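Local coordinates for protein 7,8-dihydro-6-hydroxymethylpterin pyrophosphokinase-dihydropteroate synthase (Plasmodium falciparum, PDB 6JWS) that probably catalyses two successive steps of folate synthesis, pyrophosphorylation of 6-hydroxymethyl-7,8-dihydropterin by ATP and condensation of the resulting diphosphate with 4-aminobenzoate to dihydropteroate, at residues I604-K609 and A672-S677; T389-I394 and I685-V690. The protein carries 1 engineered substitution. One frame throughout, in Å; residues are numbered along the deposited sequence.

Contact 1 of 2, residues I604-K609 and A672-S677. With PT1 (pteroic acid), chain I.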
loop_
_atom_site.group_PDB
_atom_site.type_symbol
_atom_site.label_atom_id
_atom_site.label_comp_id
_atom_site.label_asym_id
_atom_site.label_seq_id
_atom_site.Cartn_x
_atom_site.Cartn_y
_atom_site.Cartn_z
ATOM N N ILE B 604 0.727 5.090 -17.316
ATOM C CA ILE B 604 1.439 3.840 -17.582
ATOM C C ILE B 604 0.510 2.819 -18.225
ATOM O O ILE B 604 -0.697 2.868 -18.001
ATOM C CB ILE B 604 2.087 3.231 -16.316
ATOM C CG1 ILE B 604 1.042 2.664 -15.348
ATOM C CG2 ILE B 604 3.034 4.213 -15.616
ATOM C CD1 ILE B 604 1.640 1.948 -14.138
ATOM N N GLY B 605 1.109 1.870 -18.969
ATOM C CA GLY B 605 0.399 0.758 -19.565
ATOM C C GLY B 605 1.094 -0.581 -19.303
ATOM O O GLY B 605 2.116 -0.901 -19.919
ATOM N N TYR B 606 0.530 -1.374 -18.385
ATOM C CA TYR B 606 1.062 -2.684 -18.045
ATOM C C TYR B 606 0.141 -3.780 -18.578
ATOM O O TYR B 606 0.495 -4.956 -18.553
ATOM C CB TYR B 606 1.106 -2.830 -16.522
ATOM C CG TYR B 606 -0.222 -2.585 -15.843
ATOM C CD1 TYR B 606 -1.229 -3.552 -15.822
ATOM C CD2 TYR B 606 -0.455 -1.388 -15.193
ATOM C CE1 TYR B 606 -2.447 -3.305 -15.200
ATOM C CE2 TYR B 606 -1.660 -1.131 -14.560
ATOM C CZ TYR B 606 -2.652 -2.096 -14.545
ATOM O OH TYR B 606 -3.837 -1.786 -13.928
ATOM N N SER B 607 -1.048 -3.383 -19.029
ATOM C CA SER B 607 -2.156 -4.301 -19.235
ATOM C C SER B 607 -1.798 -5.427 -20.203
ATOM O O SER B 607 -1.507 -5.192 -21.380
ATOM C CB SER B 607 -3.391 -3.549 -19.694
ATOM O OG SER B 607 -4.521 -4.402 -19.729
ATOM N N ARG B 608 -1.862 -6.655 -19.682
ATOM C CA ARG B 608 -1.745 -7.895 -20.426
ATOM C C ARG B 608 -0.360 -8.054 -21.043
ATOM O O ARG B 608 -0.220 -8.805 -21.991
ATOM C CB ARG B 608 -2.854 -8.029 -21.469
ATOM C CG ARG B 608 -4.251 -8.192 -20.874
ATOM C CD ARG B 608 -5.249 -8.399 -21.992
ATOM N NE ARG B 608 -6.612 -8.474 -21.468
ATOM C CZ ARG B 608 -7.715 -8.605 -22.220
ATOM N NH1 ARG B 608 -7.611 -8.693 -23.534
ATOM N NH2 ARG B 608 -8.916 -8.648 -21.656
ATOM N N LYS B 609 0.663 -7.412 -20.479
ATOM C CA LYS B 609 1.998 -7.483 -21.055
ATOM C C LYS B 609 2.731 -8.702 -20.503
ATOM O O LYS B 609 2.423 -9.184 -19.412
ATOM C CB LYS B 609 2.776 -6.186 -20.792
ATOM C CG LYS B 609 2.175 -4.958 -21.465
ATOM C CD LYS B 609 3.021 -3.709 -21.482
ATOM C CE LYS B 609 2.413 -2.735 -22.486
ATOM N NZ LYS B 609 2.996 -1.373 -22.420
ATOM N N ALA B 672 -3.301 -6.504 -9.666
ATOM C CA ALA B 672 -2.275 -6.275 -8.657
ATOM C C ALA B 672 -1.519 -4.969 -8.957
ATOM O O ALA B 672 -1.237 -4.185 -8.047
ATOM C CB ALA B 672 -1.341 -7.472 -8.612
ATOM N N ILE B 673 -1.196 -4.721 -10.240
ATOM C CA ILE B 673 -0.472 -3.506 -10.604
ATOM C C ILE B 673 -1.400 -2.294 -10.523
ATOM O O ILE B 673 -0.964 -1.191 -10.193
ATOM C CB ILE B 673 0.238 -3.655 -11.966
ATOM C CG1 ILE B 673 1.240 -4.817 -11.911
ATOM C CG2 ILE B 673 0.932 -2.345 -12.356
ATOM C CD1 ILE B 673 1.871 -5.162 -13.241
ATOM N N ALA B 674 -2.697 -2.509 -10.773
ATOM C CA ALA B 674 -3.676 -1.451 -10.531
ATOM C C ALA B 674 -3.633 -0.999 -9.068
ATOM O O ALA B 674 -3.696 0.202 -8.797
ATOM C CB ALA B 674 -5.072 -1.889 -10.924
ATOM N N SER B 675 -3.509 -1.966 -8.142
ATOM C CA SER B 675 -3.488 -1.682 -6.705
ATOM C C SER B 675 -2.240 -0.893 -6.337
ATOM O O SER B 675 -2.329 0.111 -5.633
ATOM C CB SER B 675 -3.510 -2.939 -5.875
ATOM O OG SER B 675 -4.667 -3.671 -6.194
ATOM N N TYR B 676 -1.097 -1.435 -6.773
ATOM C CA TYR B 676 0.202 -0.807 -6.617
ATOM C C TYR B 676 0.140 0.629 -7.145
ATOM O O TYR B 676 0.559 1.557 -6.462
ATOM C CB TYR B 676 1.275 -1.642 -7.329
ATOM C CG TYR B 676 2.658 -1.060 -7.195
ATOM C CD1 TYR B 676 3.322 -1.117 -5.974
ATOM C CD2 TYR B 676 3.307 -0.475 -8.283
ATOM C CE1 TYR B 676 4.586 -0.585 -5.825
ATOM C CE2 TYR B 676 4.590 0.042 -8.159
ATOM C CZ TYR B 676 5.216 -0.003 -6.926
ATOM O OH TYR B 676 6.467 0.502 -6.761
ATOM N N SER B 677 -0.453 0.804 -8.331
ATOM C CA SER B 677 -0.549 2.098 -9.004
ATOM C C SER B 677 -1.387 3.072 -8.192
ATOM O O SER B 677 -1.048 4.252 -8.095
ATOM C CB SER B 677 -1.166 1.944 -10.379
ATOM O OG SER B 677 -0.261 1.254 -11.234
HETATM C C2 PT1 I . 1.820 1.975 -23.421
HETATM C C3 PT1 I . 1.287 1.397 -24.655
HETATM C C5 PT1 I . 0.686 2.337 -25.607
HETATM N N6 PT1 I . 1.323 0.072 -24.933
HETATM C C7 PT1 I . 1.212 4.152 -24.134
HETATM N N9 PT1 I . 0.671 3.665 -25.297
HETATM C C10 PT1 I . 0.829 -0.377 -26.117
HETATM N N11 PT1 I . 1.198 5.506 -23.856
HETATM C C12 PT1 I . 0.286 0.513 -27.035
HETATM C C21 PT1 I . 4.610 -6.687 -24.047
HETATM O O22 PT1 I . 3.903 -7.696 -23.775
HETATM O O1 PT1 I . 2.389 1.176 -22.509
HETATM N N4 PT1 I . 1.754 3.308 -23.215
HETATM N N8 PT1 I . 0.210 1.833 -26.759
HETATM C C13 PT1 I . 0.922 -1.848 -26.426
HETATM N N14 PT1 I . 2.348 -2.186 -26.682
HETATM C C15 PT1 I . 2.905 -3.254 -26.065
HETATM C C16 PT1 I . 4.277 -3.244 -25.731
HETATM C C17 PT1 I . 2.077 -4.386 -25.772
HETATM C C18 PT1 I . 4.829 -4.370 -25.075
HETATM C C19 PT1 I . 2.649 -5.514 -25.132
HETATM C C20 PT1 I . 4.019 -5.495 -24.766
HETATM O O23 PT1 I . 5.807 -6.667 -23.714
#
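Tyr606 and Ile673 are the centre of a small, buried, mostly apolar contact between a loop and a helix. The loop follows strand 603-604, and the helix is 657-680 on the outside of the TIM barrel. The Tyr606 ring and the Ile673 side chain run antiparallel alongside one another. Ile673 CG2 lies over one ring face, displaced from the ring centre toward CD2. Ile673 CG2 is 3.7 Å from the centroid of the Tyr606 ring, a CH-pi contact. Tyr606 has CG between the backbone N and carbonyl carbon (chi1 55°), which sends the ring across to the helix. At the ring tip, Tyr606 OH approaches the methyl CB of Ala674 at 3.2 Å. Further along, Ile604 CD1 meets Ser677 OG at 3.5 Å. Ser677 OG is turned back onto its own helix and donates to Ile673 O at 2.7 Å. Ser677 N also donates to Ile673 O, from the other face of the carbonyl plane. Ile673 also packs on Val699 of the second subunit. On the ligand side of the loop, the extended Lys609 chain lies across one face of the aminobenzoate ring of pteroic acid, with Lys609 CE over the ring and 3.6 Å from PT1 C15. Lys609 NZ donates to PT1 O1 at 2.6 Å and to Gly605 O at 2.7 Å, and Leu578 O is a further partner. A type II turn joins Tyr606 to Lys609. The arrangement is that of a TIM-barrel strand-end loop, backed by an outer helix and lining the pterin site of dihydropteroate synthase.

Contact 2 of 2, residues T389-I394 and I685-V690. With MG (magnesium ion), chain O; PT1 (pteroic acid), chain I.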
loop_
_atom_site.group_PDB
_atom_site.type_symbol
_atom_site.label_atom_id
_atom_site.label_comp_id
_atom_site.label_asym_id
_atom_site.label_seq_id
_atom_site.Cartn_x
_atom_site.Cartn_y
_atom_site.Cartn_z
ATOM N N THR B 389 -6.291 8.021 -9.579
ATOM C CA THR B 389 -5.853 7.089 -10.605
ATOM C C THR B 389 -6.988 6.909 -11.614
ATOM O O THR B 389 -8.003 6.284 -11.305
ATOM C CB THR B 389 -5.397 5.764 -9.977
ATOM O OG1 THR B 389 -4.302 6.039 -9.106
ATOM C CG2 THR B 389 -4.960 4.724 -10.987
ATOM N N ASN B 390 -6.810 7.485 -12.811
ATOM C CA ASN B 390 -7.793 7.452 -13.882
ATOM C C ASN B 390 -7.601 6.194 -14.739
ATOM O O ASN B 390 -6.472 5.775 -15.016
ATOM C CB ASN B 390 -7.690 8.700 -14.770
ATOM C CG ASN B 390 -8.078 9.982 -14.062
ATOM O OD1 ASN B 390 -9.234 10.165 -13.671
ATOM N ND2 ASN B 390 -7.114 10.865 -13.846
ATOM N N ILE B 391 -8.722 5.609 -15.177
ATOM C CA ILE B 391 -8.675 4.450 -16.045
ATOM C C ILE B 391 -8.743 4.902 -17.499
ATOM O O ILE B 391 -9.618 5.679 -17.886
ATOM C CB ILE B 391 -9.790 3.451 -15.711
ATOM C CG1 ILE B 391 -9.559 2.832 -14.331
ATOM C CG2 ILE B 391 -9.841 2.379 -16.797
ATOM C CD1 ILE B 391 -10.734 2.053 -13.787
ATOM N N VAL B 392 -7.768 4.446 -18.289
ATOM C CA VAL B 392 -7.783 4.692 -19.719
ATOM C C VAL B 392 -8.108 3.359 -20.376
ATOM O O VAL B 392 -7.335 2.413 -20.257
ATOM C CB VAL B 392 -6.431 5.249 -20.223
ATOM C CG1 VAL B 392 -6.486 5.530 -21.724
ATOM C CG2 VAL B 392 -6.030 6.516 -19.471
ATOM N N GLY B 393 -9.289 3.271 -20.993
ATOM C CA GLY B 393 -9.717 2.029 -21.635
ATOM C C GLY B 393 -9.177 1.928 -23.063
ATOM O O GLY B 393 -9.115 2.929 -23.778
ATOM N N ILE B 394 -8.741 0.724 -23.444
ATOM C CA ILE B 394 -7.986 0.525 -24.675
ATOM C C ILE B 394 -8.942 0.072 -25.781
ATOM O O ILE B 394 -9.672 -0.896 -25.608
ATOM C CB ILE B 394 -6.870 -0.526 -24.485
ATOM C CG1 ILE B 394 -5.781 -0.088 -23.509
ATOM C CG2 ILE B 394 -6.266 -0.937 -25.827
ATOM C CD1 ILE B 394 -4.933 -1.242 -23.002
ATOM N N ILE B 685 -3.902 4.881 -15.809
ATOM C CA ILE B 685 -3.498 3.534 -16.165
ATOM C C ILE B 685 -4.311 3.102 -17.389
ATOM O O ILE B 685 -5.528 3.353 -17.490
ATOM C CB ILE B 685 -3.618 2.566 -14.959
ATOM C CG1 ILE B 685 -5.047 2.523 -14.397
ATOM C CG2 ILE B 685 -2.620 2.939 -13.856
ATOM C CD1 ILE B 685 -5.293 1.443 -13.339
ATOM N N ARG B 686 -3.607 2.465 -18.331
ATOM C CA ARG B 686 -4.135 2.144 -19.644
ATOM C C ARG B 686 -4.438 0.654 -19.635
ATOM O O ARG B 686 -3.509 -0.146 -19.527
ATOM C CB ARG B 686 -3.068 2.465 -20.707
ATOM C CG ARG B 686 -3.531 2.313 -22.149
ATOM C CD ARG B 686 -2.342 2.549 -23.075
ATOM N NE ARG B 686 -2.721 2.290 -24.450
ATOM C CZ ARG B 686 -2.602 1.117 -25.065
ATOM N NH1 ARG B 686 -2.064 0.081 -24.445
ATOM N NH2 ARG B 686 -2.974 1.005 -26.329
ATOM N N VAL B 687 -5.722 0.293 -19.700
ATOM C CA VAL B 687 -6.082 -1.086 -19.403
ATOM C C VAL B 687 -7.079 -1.626 -20.433
ATOM O O VAL B 687 -7.877 -0.867 -21.009
ATOM C CB VAL B 687 -6.599 -1.241 -17.952
ATOM C CG1 VAL B 687 -5.556 -0.822 -16.911
ATOM C CG2 VAL B 687 -7.929 -0.515 -17.723
ATOM N N HIS B 688 -7.030 -2.946 -20.662
ATOM C CA HIS B 688 -8.061 -3.610 -21.454
ATOM C C HIS B 688 -9.297 -3.935 -20.606
ATOM O O HIS B 688 -10.400 -4.036 -21.132
ATOM C CB HIS B 688 -7.555 -4.937 -22.026
ATOM C CG HIS B 688 -6.381 -4.807 -22.932
ATOM N ND1 HIS B 688 -5.078 -4.838 -22.451
ATOM C CD2 HIS B 688 -6.302 -4.674 -24.277
ATOM C CE1 HIS B 688 -4.241 -4.737 -23.468
ATOM N NE2 HIS B 688 -4.966 -4.624 -24.595
ATOM N N ASP B 689 -9.105 -4.152 -19.301
ATOM C CA ASP B 689 -10.130 -4.737 -18.447
ATOM C C ASP B 689 -10.673 -3.644 -17.522
ATOM O O ASP B 689 -10.224 -3.498 -16.392
ATOM C CB ASP B 689 -9.584 -5.997 -17.771
ATOM C CG ASP B 689 -9.083 -7.062 -18.752
ATOM O OD1 ASP B 689 -9.931 -7.800 -19.298
ATOM O OD2 ASP B 689 -7.835 -7.168 -18.971
ATOM N N VAL B 690 -11.638 -2.868 -18.032
ATOM C CA VAL B 690 -12.067 -1.635 -17.397
ATOM C C VAL B 690 -12.926 -1.962 -16.168
ATOM O O VAL B 690 -12.714 -1.375 -15.105
ATOM C CB VAL B 690 -12.801 -0.703 -18.384
ATOM C CG1 VAL B 690 -13.364 0.523 -17.674
ATOM C CG2 VAL B 690 -11.926 -0.267 -19.552
HETATM MG MG MG O . -12.091 -8.559 -19.106
HETATM C C2 PT1 I . 1.820 1.975 -23.421
HETATM C C3 PT1 I . 1.287 1.397 -24.655
HETATM C C5 PT1 I . 0.686 2.337 -25.607
HETATM N N6 PT1 I . 1.323 0.072 -24.933
HETATM C C7 PT1 I . 1.212 4.152 -24.134
HETATM N N9 PT1 I . 0.671 3.665 -25.297
HETATM C C10 PT1 I . 0.829 -0.377 -26.117
HETATM N N11 PT1 I . 1.198 5.506 -23.856
HETATM C C12 PT1 I . 0.286 0.513 -27.035
HETATM C C21 PT1 I . 4.610 -6.687 -24.047
HETATM O O22 PT1 I . 3.903 -7.696 -23.775
HETATM O O1 PT1 I . 2.389 1.176 -22.509
HETATM N N4 PT1 I . 1.754 3.308 -23.215
HETATM N N8 PT1 I . 0.210 1.833 -26.759
HETATM C C13 PT1 I . 0.922 -1.848 -26.426
HETATM N N14 PT1 I . 2.348 -2.186 -26.682
HETATM C C15 PT1 I . 2.905 -3.254 -26.065
HETATM C C16 PT1 I . 4.277 -3.244 -25.731
HETATM C C17 PT1 I . 2.077 -4.386 -25.772
HETATM C C18 PT1 I . 4.829 -4.370 -25.075
HETATM C C19 PT1 I . 2.649 -5.514 -25.132
HETATM C C20 PT1 I . 4.019 -5.495 -24.766
HETATM O O23 PT1 I . 5.807 -6.667 -23.714
HETATM O O HOH W 1 -14.191 -9.662 -18.749
HETATM O O HOH W 2 -13.168 -6.686 -18.885
#
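Ile394 packs on Arg686 and His688 where two neighbouring parallel strands of the TIM barrel, 390-396 and 684-687, end near the pterin pocket. Strand 390-396 is the first and strand 684-687 the last of the parallel barrel strands in the chain. Val392 sits at the centre of the ladder: its N donates to Ile685 O (2.6 Å) and its O accepts from Val687 N (2.7 Å). The bond from Ile394 N to Val687 O is weak. From there the Ile394 side chain runs over the end of the other strand and onto His688, just past it. Ile394 CB lies 3.6 Å from Val687 O. Ile394 CG1, beside the backbone N (chi1 -65°), touches Arg686 CG at 3.6 Å. Ile394 CG2 points to His688 CD2 at 4.0 Å. The tip, CD1, lies almost squarely over the His688 ring, 9° off its normal, in a CH-pi contact. Ile394 CD1 is also 3.5 Å from Arg686 NH1, so it touches both flat groups. Asp430 forms a salt bridge with Arg686 NE. The guanidinium is sandwiched: Ile394 lies against one face and the pterin ring over the other, with PT1 N8 3.3 Å from Arg686 NH2.

In the fold
Contact 1 is nested inside the chain loop closed by contact 2, and their centres are about 9 Å apart. Helix 657-680 of contact 1 leads through a short connection into strand 684-687 of contact 2. The two also touch. Arg608 NH2 forms a salt bridge with Asp689 OD1 at 2.7 Å, and Ser607 OG probably hydrogen-bonds His688 ND1 at 2.8 Å. Tyr606 OH packs on Val687 CG1 at 3.6 Å. Asp689 OD1 also binds the magnesium ion at 2.3 Å, with the backbone O of Met648 and the carboxylate of Glu692 as further ligands, so Arg608 bridges the 604-609 loop to the metal site. Both contacts reach the same pteroic acid, one through Lys609 and the other through Arg686.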